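Local coordinates for type-iv like competence pilin ttha1218 (Thermus thermophilus, PDB 5G25), which is a type IV-like competence pilin, here its soluble part, and probably serves in the pili through which the bacterium takes up DNA, at residues Q10-V13 and R14-N18; E17-M20 and E21-Q25. One frame throughout, in Å; residues are numbered along the deposited sequence.

Contact 1: Q10-V13 and R14-N18; sequences QTVV and REMEN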
ATOM      1  N   GLN A  10      19.922  -3.594   5.842  1.00 73.80           N
ATOM      2  CA  GLN A  10      18.919  -4.681   6.030  1.00 73.68           C
ATOM      3  C   GLN A  10      18.211  -5.020   4.709  1.00 73.41           C
ATOM      4  O   GLN A  10      17.541  -4.182   4.095  1.00 60.39           O
ATOM      5  CB  GLN A  10      17.883  -4.280   7.073  1.00 81.13           C
ATOM      6  CG  GLN A  10      16.756  -5.285   7.220  1.00 73.84           C
ATOM      7  CD  GLN A  10      17.204  -6.523   7.955  1.00 84.29           C
ATOM      8  OE1 GLN A  10      17.549  -7.547   7.347  1.00 87.00           O
ATOM      9  NE2 GLN A  10      17.225  -6.431   9.278  1.00 82.28           N
ATOM     10  N   THR A  11      18.372  -6.272   4.303  1.00 70.90           N
ATOM     11  CA  THR A  11      17.753  -6.821   3.111  1.00 68.27           C
ATOM     12  C   THR A  11      16.227  -6.734   3.136  1.00 63.53           C
ATOM     13  O   THR A  11      15.607  -6.474   2.110  1.00 60.08           O
ATOM     14  CB  THR A  11      18.167  -8.294   2.964  1.00 70.18           C
ATOM     15  OG1 THR A  11      19.598  -8.372   2.960  1.00 74.47           O
ATOM     16  CG2 THR A  11      17.594  -8.911   1.682  1.00 69.77           C
ATOM     17  N   VAL A  12      15.623  -6.962   4.300  1.00 56.11           N
ATOM     18  CA  VAL A  12      14.162  -6.925   4.424  1.00 52.87           C
ATOM     19  C   VAL A  12      13.587  -5.532   4.140  1.00 50.24           C
ATOM     20  O   VAL A  12      12.627  -5.396   3.399  1.00 51.17           O
ATOM     21  CB  VAL A  12      13.703  -7.454   5.794  1.00 57.38           C
ATOM     22  CG1 VAL A  12      12.271  -7.051   6.099  1.00 55.78           C
ATOM     23  CG2 VAL A  12      13.857  -8.978   5.839  1.00 56.35           C
ATOM     24  N   VAL A  13      14.191  -4.502   4.706  1.00 52.67           N
ATOM     25  CA  VAL A  13      13.756  -3.138   4.467  1.00 57.09           C
ATOM     26  C   VAL A  13      13.885  -2.753   2.987  1.00 54.98           C
ATOM     27  O   VAL A  13      13.008  -2.119   2.425  1.00 56.51           O
ATOM     28  CB  VAL A  13      14.552  -2.154   5.344  1.00 54.83           C
ATOM     29  CG1 VAL A  13      14.318  -0.717   4.882  1.00 55.19           C
ATOM     30  CG2 VAL A  13      14.126  -2.316   6.790  1.00 56.42           C
ATOM     31  N   ARG A  14      14.977  -3.159   2.361  1.00 56.93           N
ATOM     32  CA  ARG A  14      15.202  -2.850   0.959  1.00 58.22           C
ATOM     33  C   ARG A  14      14.111  -3.485   0.079  1.00 54.91           C
ATOM     34  O   ARG A  14      13.557  -2.816  -0.788  1.00 51.68           O
ATOM     35  CB  ARG A  14      16.595  -3.341   0.541  1.00 66.61           C
ATOM     36  CG  ARG A  14      17.216  -2.585  -0.632  1.00 82.60           C
ATOM     37  CD  ARG A  14      18.724  -2.826  -0.754  1.00 92.66           C
ATOM     38  NE  ARG A  14      19.438  -2.625   0.516  1.00 99.10           N
ATOM     39  CZ  ARG A  14      20.116  -3.567   1.183  1.00104.72           C
ATOM     40  NH1 ARG A  14      20.220  -4.813   0.716  1.00 99.53           N
ATOM     41  NH2 ARG A  14      20.710  -3.256   2.330  1.00108.35           N
ATOM     42  N   GLU A  15      13.809  -4.766   0.319  1.00 46.42           N
ATOM     43  CA  GLU A  15      12.762  -5.488  -0.401  1.00 42.77           C
ATOM     44  C   GLU A  15      11.375  -4.934  -0.161  1.00 43.61           C
ATOM     45  O   GLU A  15      10.540  -4.962  -1.056  1.00 46.28           O
ATOM     46  CB  GLU A  15      12.747  -6.961   0.010  1.00 45.50           C
ATOM     47  CG  GLU A  15      13.953  -7.721  -0.452  1.00 50.24           C
ATOM     48  CD  GLU A  15      14.048  -7.675  -1.947  1.00 55.49           C
ATOM     49  OE1 GLU A  15      13.272  -8.397  -2.633  1.00 60.20           O
ATOM     50  OE2 GLU A  15      14.880  -6.874  -2.419  1.00 59.06           O
ATOM     51  N   MET A  16      11.111  -4.457   1.053  1.00 42.32           N
ATOM     52  CA  MET A  16       9.825  -3.850   1.332  1.00 45.02           C
ATOM     53  C   MET A  16       9.699  -2.565   0.486  1.00 41.58           C
ATOM     54  O   MET A  16       8.647  -2.276  -0.067  1.00 39.01           O
ATOM     55  CB  MET A  16       9.661  -3.550   2.827  1.00 45.14           C
ATOM     56  CG  MET A  16       9.568  -4.766   3.736  1.00 44.77           C
ATOM     57  SD  MET A  16       9.649  -4.273   5.475  1.00 47.93           S
ATOM     58  CE  MET A  16       8.015  -3.622   5.733  1.00 45.93           C
ATOM     59  N   GLU A  17      10.787  -1.821   0.355  1.00 44.65           N
ATOM     60  CA  GLU A  17      10.757  -0.581  -0.463  1.00 47.79           C
ATOM     61  C   GLU A  17      10.568  -0.853  -1.951  1.00 41.56           C
ATOM     62  O   GLU A  17       9.805  -0.142  -2.614  1.00 41.89           O
ATOM     63  CB  GLU A  17      11.973   0.303  -0.175  1.00 53.06           C
ATOM     64  CG  GLU A  17      11.901   0.855   1.252  1.00 63.01           C
ATOM     65  CD  GLU A  17      13.066   1.737   1.669  1.00 66.58           C
ATOM     66  OE1 GLU A  17      14.202   1.484   1.213  1.00 71.49           O
ATOM     67  OE2 GLU A  17      12.832   2.670   2.486  1.00 67.08           O
ATOM     68  N   ASN A  18      11.200  -1.913  -2.451  1.00 41.48           N
ATOM     69  CA  ASN A  18      11.049  -2.309  -3.849  1.00 46.15           C
ATOM     70  C   ASN A  18       9.641  -2.730  -4.161  1.00 42.51           C
ATOM     71  O   ASN A  18       9.089  -2.395  -5.183  1.00 39.82           O
ATOM     72  CB  ASN A  18      11.981  -3.467  -4.190  1.00 48.10           C
ATOM     73  CG  ASN A  18      13.413  -3.014  -4.373  1.00 58.96           C
ATOM     74  OD1 ASN A  18      13.676  -1.901  -4.828  1.00 66.48           O
ATOM     75  ND2 ASN A  18      14.348  -3.872  -4.009  1.00 61.87           N
TER
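Val12 and Met16, one helical turn apart, meet because of two different first torsions: CG1 of Val12 stands anti to its backbone N (chi1 163°), whereas CG of Met16 lies anti to its carbonyl carbon (chi1 -67°), which turns the chain back over the preceding turn. Val12 CG1 then comes within 3.9 Å of Met16 SD, the two side chains crossing at a slant, and Met16 CG rests 3.1 Å from Val12 O. The same carbonyl oxygen receives the backbone N-H of Met16 at 2.9 Å. Beside this bond run Arg14 N to Gln10 O, Glu15 N to Thr11 O and Glu17 N to Val13 O. The Arg14 chain turns back toward the start of the helix, where Gln10 O lies over one face of its guanidinium, 3.7 Å from NH2. On the flank with Thr11, Glu15 CG packs 3.3 Å from Thr11 O, and Glu15 OE2 takes a weak 3.4 Å hydrogen bond from Asn18 ND2. Met16 also reaches Leu75, Val77, Lys80 and Leu82 on two strands; an alanine here, lacking the sulfur and its methyl, would probably open a gap against the sheet and leave Val12 CG1 less well covered. This is the first part of an amphipathic alpha-helix laid on an antiparallel sheet, the arrangement of type IV pilin globular domains.

Contact 2: E17-M20 and E21-Q25; sequences ENFM and ERLRQ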
ATOM      1  N   GLU A  17      10.787  -1.821   0.355  1.00 44.65           N
ATOM      2  CA  GLU A  17      10.757  -0.581  -0.463  1.00 47.79           C
ATOM      3  C   GLU A  17      10.568  -0.853  -1.951  1.00 41.56           C
ATOM      4  O   GLU A  17       9.805  -0.142  -2.614  1.00 41.89           O
ATOM      5  CB  GLU A  17      11.973   0.303  -0.175  1.00 53.06           C
ATOM      6  CG  GLU A  17      11.901   0.855   1.252  1.00 63.01           C
ATOM      7  CD  GLU A  17      13.066   1.737   1.669  1.00 66.58           C
ATOM      8  OE1 GLU A  17      14.202   1.484   1.213  1.00 71.49           O
ATOM      9  OE2 GLU A  17      12.832   2.670   2.486  1.00 67.08           O
ATOM     10  N   ASN A  18      11.200  -1.913  -2.451  1.00 41.48           N
ATOM     11  CA  ASN A  18      11.049  -2.309  -3.849  1.00 46.15           C
ATOM     12  C   ASN A  18       9.641  -2.730  -4.161  1.00 42.51           C
ATOM     13  O   ASN A  18       9.089  -2.395  -5.183  1.00 39.82           O
ATOM     14  CB  ASN A  18      11.981  -3.467  -4.190  1.00 48.10           C
ATOM     15  CG  ASN A  18      13.413  -3.014  -4.373  1.00 58.96           C
ATOM     16  OD1 ASN A  18      13.676  -1.901  -4.828  1.00 66.48           O
ATOM     17  ND2 ASN A  18      14.348  -3.872  -4.009  1.00 61.87           N
ATOM     18  N   PHE A  19       9.060  -3.493  -3.259  1.00 47.23           N
ATOM     19  CA  PHE A  19       7.719  -3.962  -3.461  1.00 41.37           C
ATOM     20  C   PHE A  19       6.751  -2.816  -3.383  1.00 37.57           C
ATOM     21  O   PHE A  19       5.796  -2.747  -4.156  1.00 40.28           O
ATOM     22  CB  PHE A  19       7.348  -5.033  -2.435  1.00 42.85           C
ATOM     23  CG  PHE A  19       6.057  -5.691  -2.740  1.00 42.95           C
ATOM     24  CD1 PHE A  19       5.958  -6.570  -3.815  1.00 43.13           C
ATOM     25  CD2 PHE A  19       4.933  -5.391  -2.019  1.00 42.22           C
ATOM     26  CE1 PHE A  19       4.747  -7.151  -4.125  1.00 47.28           C
ATOM     27  CE2 PHE A  19       3.718  -5.973  -2.322  1.00 46.22           C
ATOM     28  CZ  PHE A  19       3.624  -6.855  -3.368  1.00 49.00           C
ATOM     29  N   MET A  20       6.985  -1.906  -2.447  1.00 39.57           N
ATOM     30  CA  MET A  20       6.131  -0.735  -2.335  1.00 41.58           C
ATOM     31  C   MET A  20       6.167   0.125  -3.604  1.00 43.82           C
ATOM     32  O   MET A  20       5.138   0.670  -4.033  1.00 41.73           O
ATOM     33  CB  MET A  20       6.539   0.101  -1.138  1.00 40.15           C
ATOM     34  CG  MET A  20       5.549   1.212  -0.838  1.00 45.68           C
ATOM     35  SD  MET A  20       3.912   0.625  -0.316  1.00 53.69           S
ATOM     36  CE  MET A  20       4.188   0.182   1.395  1.00 46.97           C
ATOM     37  N   GLU A  21       7.343   0.239  -4.200  1.00 43.28           N
ATOM     38  CA  GLU A  21       7.505   1.019  -5.432  1.00 49.69           C
ATOM     39  C   GLU A  21       6.767   0.287  -6.536  1.00 46.29           C
ATOM     40  O   GLU A  21       6.120   0.891  -7.366  1.00 40.75           O
ATOM     41  CB  GLU A  21       8.991   1.177  -5.753  1.00 51.64           C
ATOM     42  CG  GLU A  21       9.333   1.883  -7.063  1.00 67.93           C
ATOM     43  CD  GLU A  21       8.946   3.358  -7.070  1.00 82.17           C
ATOM     44  OE1 GLU A  21       9.001   4.021  -5.996  1.00 88.05           O
ATOM     45  OE2 GLU A  21       8.582   3.854  -8.164  1.00 80.40           O
ATOM     46  N   ARG A  22       6.834  -1.038  -6.522  1.00 41.83           N
ATOM     47  CA  ARG A  22       6.077  -1.817  -7.489  1.00 39.90           C
ATOM     48  C   ARG A  22       4.564  -1.561  -7.394  1.00 40.61           C
ATOM     49  O   ARG A  22       3.866  -1.504  -8.415  1.00 40.52           O
ATOM     50  CB  ARG A  22       6.382  -3.294  -7.297  1.00 43.18           C
ATOM     51  CG  ARG A  22       5.537  -4.199  -8.172  1.00 40.93           C
ATOM     52  CD  ARG A  22       5.803  -3.960  -9.640  1.00 39.49           C
ATOM     53  NE  ARG A  22       5.018  -4.874 -10.467  1.00 36.40           N
ATOM     54  CZ  ARG A  22       3.717  -4.750 -10.710  1.00 37.03           C
ATOM     55  NH1 ARG A  22       3.045  -3.727 -10.217  1.00 36.83           N
ATOM     56  NH2 ARG A  22       3.073  -5.660 -11.455  1.00 35.42           N
ATOM     57  N   LEU A  23       4.050  -1.406  -6.176  1.00 38.95           N
ATOM     58  CA  LEU A  23       2.626  -1.070  -5.993  1.00 40.77           C
ATOM     59  C   LEU A  23       2.305   0.339  -6.441  1.00 39.34           C
ATOM     60  O   LEU A  23       1.237   0.594  -7.012  1.00 33.83           O
ATOM     61  CB  LEU A  23       2.190  -1.223  -4.542  1.00 38.55           C
ATOM     62  CG  LEU A  23       2.240  -2.641  -3.972  1.00 40.73           C
ATOM     63  CD1 LEU A  23       1.962  -2.611  -2.480  1.00 41.68           C
ATOM     64  CD2 LEU A  23       1.234  -3.526  -4.694  1.00 37.96           C
ATOM     65  N   ARG A  24       3.231   1.251  -6.200  1.00 42.93           N
ATOM     66  CA  ARG A  24       2.998   2.654  -6.531  1.00 45.36           C
ATOM     67  C   ARG A  24       2.913   2.838  -8.043  1.00 43.56           C
ATOM     68  O   ARG A  24       2.178   3.681  -8.519  1.00 41.77           O
ATOM     69  CB  ARG A  24       4.074   3.562  -5.936  1.00 47.67           C
ATOM     70  CG  ARG A  24       3.726   5.038  -6.114  1.00 56.96           C
ATOM     71  CD  ARG A  24       4.818   5.983  -5.644  1.00 53.01           C
ATOM     72  NE  ARG A  24       5.272   5.664  -4.290  1.00 52.49           N
ATOM     73  CZ  ARG A  24       4.585   5.898  -3.175  1.00 56.90           C
ATOM     74  NH1 ARG A  24       3.374   6.446  -3.206  1.00 56.36           N
ATOM     75  NH2 ARG A  24       5.111   5.562  -2.005  1.00 64.16           N
ATOM     76  N   GLN A  25       3.616   2.003  -8.800  1.00 40.12           N
ATOM     77  CA  GLN A  25       3.473   2.015 -10.260  1.00 43.66           C
ATOM     78  C   GLN A  25       2.176   1.364 -10.753  1.00 47.54           C
ATOM     79  O   GLN A  25       1.873   1.476 -11.928  1.00 36.65           O
ATOM     80  CB  GLN A  25       4.642   1.270 -10.903  1.00 52.52           C
ATOM     81  CG  GLN A  25       5.989   1.887 -10.581  1.00 63.25           C
ATOM     82  CD  GLN A  25       7.152   0.969 -10.903  1.00 75.84           C
ATOM     83  OE1 GLN A  25       6.965  -0.189 -11.274  1.00 75.02           O
ATOM     84  NE2 GLN A  25       8.367   1.485 -10.756  1.00 85.32           N
TER
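Phe19 and Leu23 pack one turn apart, their side chains crossing so that Leu23 CD1 lies 3.8 Å from Phe19 CE2, at a slant to the ring. Leu23 CG sits 3.6 Å from Phe19 O, which is already engaged by the backbone N-H of Leu23 at 3.0 Å. Three like bonds run beside it: Glu21 N to Glu17 O, Arg22 N to Asn18 O, and Arg24 N to Met20 O, the last at 2.9 Å. Gln25 N to Glu21 O, at 3.1 Å, is the next of the same series. Met20 SD approaches Leu23 CD1 at 4.4 Å, while the Met20 side chain meets Val73, Leu75, Leu82 and Thr84 of the sheet. The two arginines find their polar partners beyond these turns. Arg22 NH1 forms a salt bridge with Asp26, whereas Arg24 gives NH1 to Val85 O and NH2 to Thr84 OG1, tying the helix to the strand 80-87. Cohesion between the two turns therefore comes from main-chain hydrogen bonds and apolar contact, while Arg22 is paired in charge with Asp26 just past the segment and Arg24 uses its N-H groups on neutral oxygens of the neighbouring strand.

How the contacts relate
Contacts 1 and 2 are successive parts of the single helix 11-24, sharing Glu17 and Asn18, with centres about 11 Å apart. Both are partly buried, each with two buried residues, but contact 1 lies farther out, its centre about 14 Å from the chain centre against about 8 Å for contact 2. Both set apolar side chains on strands 70-77 and 80-87; contact 2 adds strand 36-40 and helix 30-33, and has an aromatic ring where contact 1 has a valine. Their polar chemistry also differs: the side-chain hydrogen bond noted at contact 1, a weak one, stays within the helix, whereas at contact 2 arginines bond to a strand and to Asp26.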